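Local coordinates for maltose/maltodextrin-binding protein (Thermus thermophilus, PDB 2GH9) that binds maltotriose and, as a periplasmic maltose/maltodextrin-binding protein, probably delivers such sugars to a membrane transporter, at residues Ile3-His8 and Val284-Thr289; Gln269-Asn274 and Lys288-Gly293. All blocks are in the same frame, centred on the assembly; numbering follows the deposited sequence.

Contact 1. Residues Ile3-His8 and Val284-Thr289; sequences ITVWTH and VNFAKT. With GLC (alpha-D-glucopyranose), chain B.
Phe-286 lies against the strand through two aliphatic side chains, Ile-3 and Val-5, which both point toward the helix from the same side of the strand. With its CG anti to the backbone N (chi1 175°), the phenyl ring leaves the helix in the direction of the strand. Ile-3 reaches out to meet it: CG1 sits between the backbone N and the carbonyl carbon (chi1 51°), and the extended second torsion (chi2 164°) carries the delta methyl to the root of the ring. There CD1 is 3.9 Å from Phe-286 CB and 4.0 Å from its CD2, an oblique approach. Val-5 meets the ring further out, at its edge and near its plane, where the CG2 methyl is 3.7 Å from Phe-286 CE2. Val-5 and Phe-286 run at about a right angle to each other. Thus one methyl group on each strand residue makes the contact, without a hydrogen bond between strand and helix.

At the other end of the strand segment, His-8 belongs to the sugar pocket. Its ND1 and O2 of the glucose are 2.8 Å apart, in a hydrogen bond lying in the imidazole plane; weaker bonds join glucose O1 to the same nitrogen and to His-8 O. Arg-305 also binds this glucose.

Helices packed on a beta sheet are the alpha/beta build of a periplasmic binding protein lobe. Here strand 3-7 runs parallel to strands 32-36 and 58-63, whose Val-32 and Leu-58 also touch Phe-286. Phe-24 of helix 11-26 meets its ring, which fills the join between helix 280-290, helix 11-26 and the sheet.

Contact 2. Residues Gln269-Asn274 and Lys288-Gly293; sequences QGVVVN and KTLVTG
Val-271 packs against Leu-290 and Val-291, a purely apolar meeting of three buried side chains. From CA, the bond to CB of Val-271 points toward segment 288-293, and at CB the side chain divides into two methyls with different neighbours. CG1, anti to the backbone N (chi1 -179°), makes the closer contact, 3.6 Å from CB of Ala-287, which lies about one turn before Val-291. CG2 turns to the later residues: it is 4.3 Å from Val-291 CG1 and 4.4 Å from Leu-290 CD1. The directions from CG2 to these two methyls are about 90° apart, so it touches them on adjoining sides rather than being held between them. At these two distances the packing round CG2 is relaxed.

Leu-290 presents one branch, CD1, to Val-271; this methyl is anti to CA (chi2 175°), which extends it away from its own backbone. From Val-291 it is CG1 that does the touching. A weak backbone bond, 3.4 Å from Val-291 N to Lys-288 O, joins the residues just before and at this point. No hydrogen bond crosses between the two segments, and the contact rests on methyl groups alone.

A helix laid on a beta sheet through aliphatic side chains is part of the alpha/beta architecture of periplasmic binding protein lobes. Strand 265-273, which also carries Gln-269 of the sugar pocket, is antiparallel to both strand 58-63 and strand 104-113. Helix 280-290 lies over this part of the sheet: Leu-290 also touches Val-60 of the first neighbouring strand and Leu-17 of helix 11-26, while Val-291 reaches Leu-108 of the second.

The centres of contacts 1 and 2 are about 7 Å apart, and both join helix 280-290 to one mixed sheet. Strand 3-7 comes first in the chain; strand 265-273 returns to the same sheet much later, shortly before the helix. The segments 284-289 and 288-293 share Lys-288 and Thr-289. Strand 58-63 lies between the two strands in the sheet, so the helix spans all three. The methyls Val-284 CG2 and Val-273 CG2, 4.2 Å apart, add to the joint packing. While the helix packs on its face, the sugar-facing end of the same sheet carries two pocket residues, whose His-8 NE2 and Gln-269 OE1 are 3.2 Å apart in a weak hydrogen bond.

Contact 1. Residues Ile3-His8 and Val284-Thr289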
loop_
_atom_site.group_PDB
_atom_site.type_symbol
_atom_site.label_atom_id
_atom_site.label_comp_id
_atom_site.label_asym_id
_atom_site.label_seq_id
_atom_site.Cartn_x
_atom_site.Cartn_y
_atom_site.Cartn_z
ATOM N N ILE A 3 21.275 -14.762 9.553
ATOM C CA ILE A 3 19.864 -14.390 9.719
ATOM C C ILE A 3 19.169 -14.407 8.366
ATOM O O ILE A 3 19.819 -14.241 7.345
ATOM C CB ILE A 3 19.684 -13.021 10.387
ATOM C CG1 ILE A 3 20.522 -11.946 9.676
ATOM C CG2 ILE A 3 20.023 -13.119 11.885
ATOM C CD1 ILE A 3 20.116 -10.565 10.011
ATOM N N THR A 4 17.851 -14.621 8.367
ATOM C CA THR A 4 17.080 -14.631 7.127
ATOM C C THR A 4 16.056 -13.501 7.118
ATOM O O THR A 4 15.488 -13.139 8.154
ATOM C CB THR A 4 16.411 -15.989 6.862
ATOM O OG1 THR A 4 15.371 -16.213 7.814
ATOM C CG2 THR A 4 17.448 -17.129 6.960
ATOM N N VAL A 5 15.880 -12.928 5.927
ATOM C CA VAL A 5 14.947 -11.829 5.673
ATOM C C VAL A 5 13.933 -12.293 4.640
ATOM O O VAL A 5 14.316 -12.712 3.573
ATOM C CB VAL A 5 15.674 -10.586 5.107
ATOM C CG1 VAL A 5 14.691 -9.401 4.853
ATOM C CG2 VAL A 5 16.775 -10.168 6.040
ATOM N N TRP A 6 12.649 -12.234 4.983
ATOM C CA TRP A 6 11.581 -12.350 3.982
ATOM C C TRP A 6 11.271 -10.987 3.409
ATOM O O TRP A 6 11.132 -10.018 4.171
ATOM C CB TRP A 6 10.321 -12.932 4.603
ATOM C CG TRP A 6 10.405 -14.390 4.840
ATOM C CD1 TRP A 6 11.386 -15.241 4.415
ATOM C CD2 TRP A 6 9.450 -15.187 5.535
ATOM N NE1 TRP A 6 11.117 -16.515 4.835
ATOM C CE2 TRP A 6 9.922 -16.515 5.510
ATOM C CE3 TRP A 6 8.245 -14.902 6.197
ATOM C CZ2 TRP A 6 9.226 -17.567 6.109
ATOM C CZ3 TRP A 6 7.556 -15.943 6.790
ATOM C CH2 TRP A 6 8.052 -17.269 6.743
ATOM N N THR A 7 11.179 -10.905 2.080
ATOM C CA THR A 7 10.811 -9.646 1.416
ATOM C C THR A 7 9.880 -9.855 0.222
ATOM O O THR A 7 9.976 -10.862 -0.471
ATOM C CB THR A 7 12.077 -8.875 0.928
ATOM O OG1 THR A 7 11.695 -7.588 0.460
ATOM C CG2 THR A 7 12.804 -9.630 -0.174
ATOM N N HIS A 8 9.015 -8.876 -0.016
ATOM C CA HIS A 8 8.142 -8.833 -1.203
ATOM C C HIS A 8 8.693 -7.901 -2.284
ATOM O O HIS A 8 8.046 -7.647 -3.318
ATOM C CB HIS A 8 6.711 -8.422 -0.844
ATOM C CG HIS A 8 6.597 -7.146 -0.057
ATOM N ND1 HIS A 8 6.429 -5.912 -0.650
ATOM C CD2 HIS A 8 6.548 -6.926 1.283
ATOM C CE1 HIS A 8 6.326 -4.984 0.287
ATOM N NE2 HIS A 8 6.368 -5.576 1.469
ATOM N N VAL A 284 18.065 -7.348 14.832
ATOM C CA VAL A 284 17.797 -5.956 15.199
ATOM C C VAL A 284 18.854 -4.990 14.651
ATOM O O VAL A 284 18.512 -3.943 14.091
ATOM C CB VAL A 284 17.637 -5.776 16.735
ATOM C CG1 VAL A 284 17.527 -4.305 17.102
ATOM C CG2 VAL A 284 16.427 -6.538 17.245
ATOM N N ASN A 285 20.136 -5.337 14.795
ATOM C CA ASN A 285 21.199 -4.477 14.288
ATOM C C ASN A 285 21.054 -4.307 12.787
ATOM O O ASN A 285 21.188 -3.210 12.284
ATOM C CB ASN A 285 22.589 -5.037 14.615
ATOM C CG ASN A 285 23.028 -4.749 16.044
ATOM O OD1 ASN A 285 22.583 -3.785 16.666
ATOM N ND2 ASN A 285 23.910 -5.589 16.566
ATOM N N PHE A 286 20.753 -5.387 12.075
ATOM C CA PHE A 286 20.631 -5.306 10.620
ATOM C C PHE A 286 19.436 -4.435 10.226
ATOM O O PHE A 286 19.549 -3.597 9.335
ATOM C CB PHE A 286 20.502 -6.686 9.995
ATOM C CG PHE A 286 20.263 -6.647 8.513
ATOM C CD1 PHE A 286 21.160 -5.986 7.676
ATOM C CD2 PHE A 286 19.161 -7.273 7.954
ATOM C CE1 PHE A 286 20.954 -5.941 6.289
ATOM C CE2 PHE A 286 18.949 -7.232 6.560
ATOM C CZ PHE A 286 19.845 -6.559 5.738
ATOM N N ALA A 287 18.304 -4.637 10.898
ATOM C CA ALA A 287 17.123 -3.794 10.686
ATOM C C ALA A 287 17.450 -2.302 10.853
ATOM O O ALA A 287 17.003 -1.470 10.052
ATOM C CB ALA A 287 15.996 -4.209 11.626
ATOM N N LYS A 288 18.246 -1.973 11.875
ATOM C CA LYS A 288 18.573 -0.585 12.152
ATOM C C LYS A 288 19.441 -0.004 11.032
ATOM O O LYS A 288 19.277 1.154 10.708
ATOM C CB LYS A 288 19.204 -0.417 13.554
ATOM C CG LYS A 288 18.214 -0.714 14.691
ATOM C CD LYS A 288 18.874 -0.939 16.049
ATOM C CE LYS A 288 19.479 0.336 16.600
ATOM N NZ LYS A 288 19.803 0.210 18.068
ATOM N N THR A 289 20.299 -0.814 10.411
ATOM C CA THR A 289 21.115 -0.336 9.274
ATOM C C THR A 289 20.242 0.106 8.091
ATOM O O THR A 289 20.622 1.002 7.359
ATOM C CB THR A 289 22.169 -1.379 8.758
ATOM O OG1 THR A 289 21.519 -2.534 8.170
ATOM C CG2 THR A 289 23.119 -1.808 9.890
HETATM C C1 GLC B . 4.508 -5.790 -4.375
HETATM C C2 GLC B . 4.886 -4.484 -3.677
HETATM C C3 GLC B . 3.842 -4.144 -2.632
HETATM C C4 GLC B . 2.460 -4.055 -3.298
HETATM C C5 GLC B . 2.100 -5.371 -4.006
HETATM C C6 GLC B . 0.802 -5.232 -4.825
HETATM O O1 GLC B . 4.653 -6.855 -3.439
HETATM O O2 GLC B . 6.207 -4.574 -3.101
HETATM O O3 GLC B . 4.155 -2.922 -1.943
HETATM O O4 GLC B . 1.478 -3.900 -2.289
HETATM O O5 GLC B . 3.166 -5.745 -4.876
HETATM O O6 GLC B . 0.489 -6.443 -5.539
#

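Contact 2. Residues Gln269-Asn274 and Lys288-Gly293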
loop_
_atom_site.group_PDB
_atom_site.type_symbol
_atom_site.label_atom_id
_atom_site.label_comp_id
_atom_site.label_asym_id
_atom_site.label_seq_id
_atom_site.Cartn_x
_atom_site.Cartn_y
_atom_site.Cartn_z
ATOM N N GLN A 269 5.195 1.206 5.376
ATOM C CA GLN A 269 5.978 -0.009 5.364
ATOM C C GLN A 269 7.048 0.079 6.454
ATOM O O GLN A 269 7.737 1.082 6.562
ATOM C CB GLN A 269 6.636 -0.208 4.005
ATOM C CG GLN A 269 5.661 -0.414 2.848
ATOM C CD GLN A 269 5.182 -1.847 2.685
ATOM O OE1 GLN A 269 5.864 -2.798 3.055
ATOM N NE2 GLN A 269 3.995 -2.002 2.110
ATOM N N GLY A 270 7.190 -0.989 7.232
ATOM C CA GLY A 270 8.193 -1.027 8.294
ATOM C C GLY A 270 8.857 -2.368 8.440
ATOM O O GLY A 270 8.330 -3.419 7.990
ATOM N N VAL A 271 10.035 -2.342 9.060
ATOM C CA VAL A 271 10.760 -3.559 9.335
ATOM C C VAL A 271 10.276 -4.131 10.672
ATOM O O VAL A 271 10.166 -3.396 11.676
ATOM C CB VAL A 271 12.296 -3.335 9.391
ATOM C CG1 VAL A 271 12.997 -4.656 9.661
ATOM C CG2 VAL A 271 12.836 -2.660 8.070
ATOM N N VAL A 272 9.987 -5.428 10.687
ATOM C CA VAL A 272 9.597 -6.118 11.921
ATOM C C VAL A 272 10.556 -7.259 12.195
ATOM O O VAL A 272 11.081 -7.904 11.280
ATOM C CB VAL A 272 8.127 -6.638 11.907
ATOM C CG1 VAL A 272 7.137 -5.448 11.847
ATOM C CG2 VAL A 272 7.917 -7.623 10.747
ATOM N N VAL A 273 10.809 -7.485 13.475
ATOM C CA VAL A 273 11.676 -8.556 13.893
ATOM C C VAL A 273 10.802 -9.666 14.478
ATOM O O VAL A 273 9.830 -9.393 15.159
ATOM C CB VAL A 273 12.773 -8.019 14.874
ATOM C CG1 VAL A 273 13.565 -9.178 15.513
ATOM C CG2 VAL A 273 13.719 -7.101 14.123
ATOM N N ASN A 274 11.140 -10.905 14.150
ATOM C CA ASN A 274 10.468 -12.092 14.656
ATOM C C ASN A 274 10.741 -12.266 16.155
ATOM O O ASN A 274 11.904 -12.415 16.567
ATOM C CB ASN A 274 10.980 -13.307 13.884
ATOM C CG ASN A 274 10.216 -14.579 14.176
ATOM O OD1 ASN A 274 9.435 -14.646 15.112
ATOM N ND2 ASN A 274 10.422 -15.593 13.341
ATOM N N LYS A 288 18.246 -1.973 11.875
ATOM C CA LYS A 288 18.573 -0.585 12.152
ATOM C C LYS A 288 19.441 -0.004 11.032
ATOM O O LYS A 288 19.277 1.154 10.708
ATOM C CB LYS A 288 19.204 -0.417 13.554
ATOM C CG LYS A 288 18.214 -0.714 14.691
ATOM C CD LYS A 288 18.874 -0.939 16.049
ATOM C CE LYS A 288 19.479 0.336 16.600
ATOM N NZ LYS A 288 19.803 0.210 18.068
ATOM N N THR A 289 20.299 -0.814 10.411
ATOM C CA THR A 289 21.115 -0.336 9.274
ATOM C C THR A 289 20.242 0.106 8.091
ATOM O O THR A 289 20.622 1.002 7.359
ATOM C CB THR A 289 22.169 -1.379 8.758
ATOM O OG1 THR A 289 21.519 -2.534 8.170
ATOM C CG2 THR A 289 23.119 -1.808 9.890
ATOM N N LEU A 290 19.081 -0.532 7.916
ATOM C CA LEU A 290 18.236 -0.304 6.747
ATOM C C LEU A 290 17.460 1.016 6.806
ATOM O O LEU A 290 17.026 1.524 5.775
ATOM C CB LEU A 290 17.251 -1.493 6.562
ATOM C CG LEU A 290 17.792 -2.926 6.409
ATOM C CD1 LEU A 290 16.641 -3.969 6.355
ATOM C CD2 LEU A 290 18.722 -3.082 5.180
ATOM N N VAL A 291 17.285 1.576 8.004
ATOM C CA VAL A 291 16.409 2.728 8.196
ATOM C C VAL A 291 17.142 4.025 8.578
ATOM O O VAL A 291 16.514 5.005 8.974
ATOM C CB VAL A 291 15.257 2.431 9.221
ATOM C CG1 VAL A 291 14.421 1.225 8.757
ATOM C CG2 VAL A 291 15.796 2.236 10.643
ATOM N N THR A 292 18.461 4.043 8.414
ATOM C CA THR A 292 19.203 5.308 8.483
ATOM C C THR A 292 18.757 6.242 7.360
ATOM O O THR A 292 18.337 5.791 6.292
ATOM C CB THR A 292 20.730 5.114 8.363
ATOM O OG1 THR A 292 21.061 4.710 7.030
ATOM C CG2 THR A 292 21.223 4.081 9.355
ATOM N N GLY A 293 18.868 7.547 7.611
ATOM C CA GLY A 293 18.523 8.566 6.628
ATOM C C GLY A 293 19.047 8.262 5.232
ATOM O O GLY A 293 18.290 8.312 4.241
#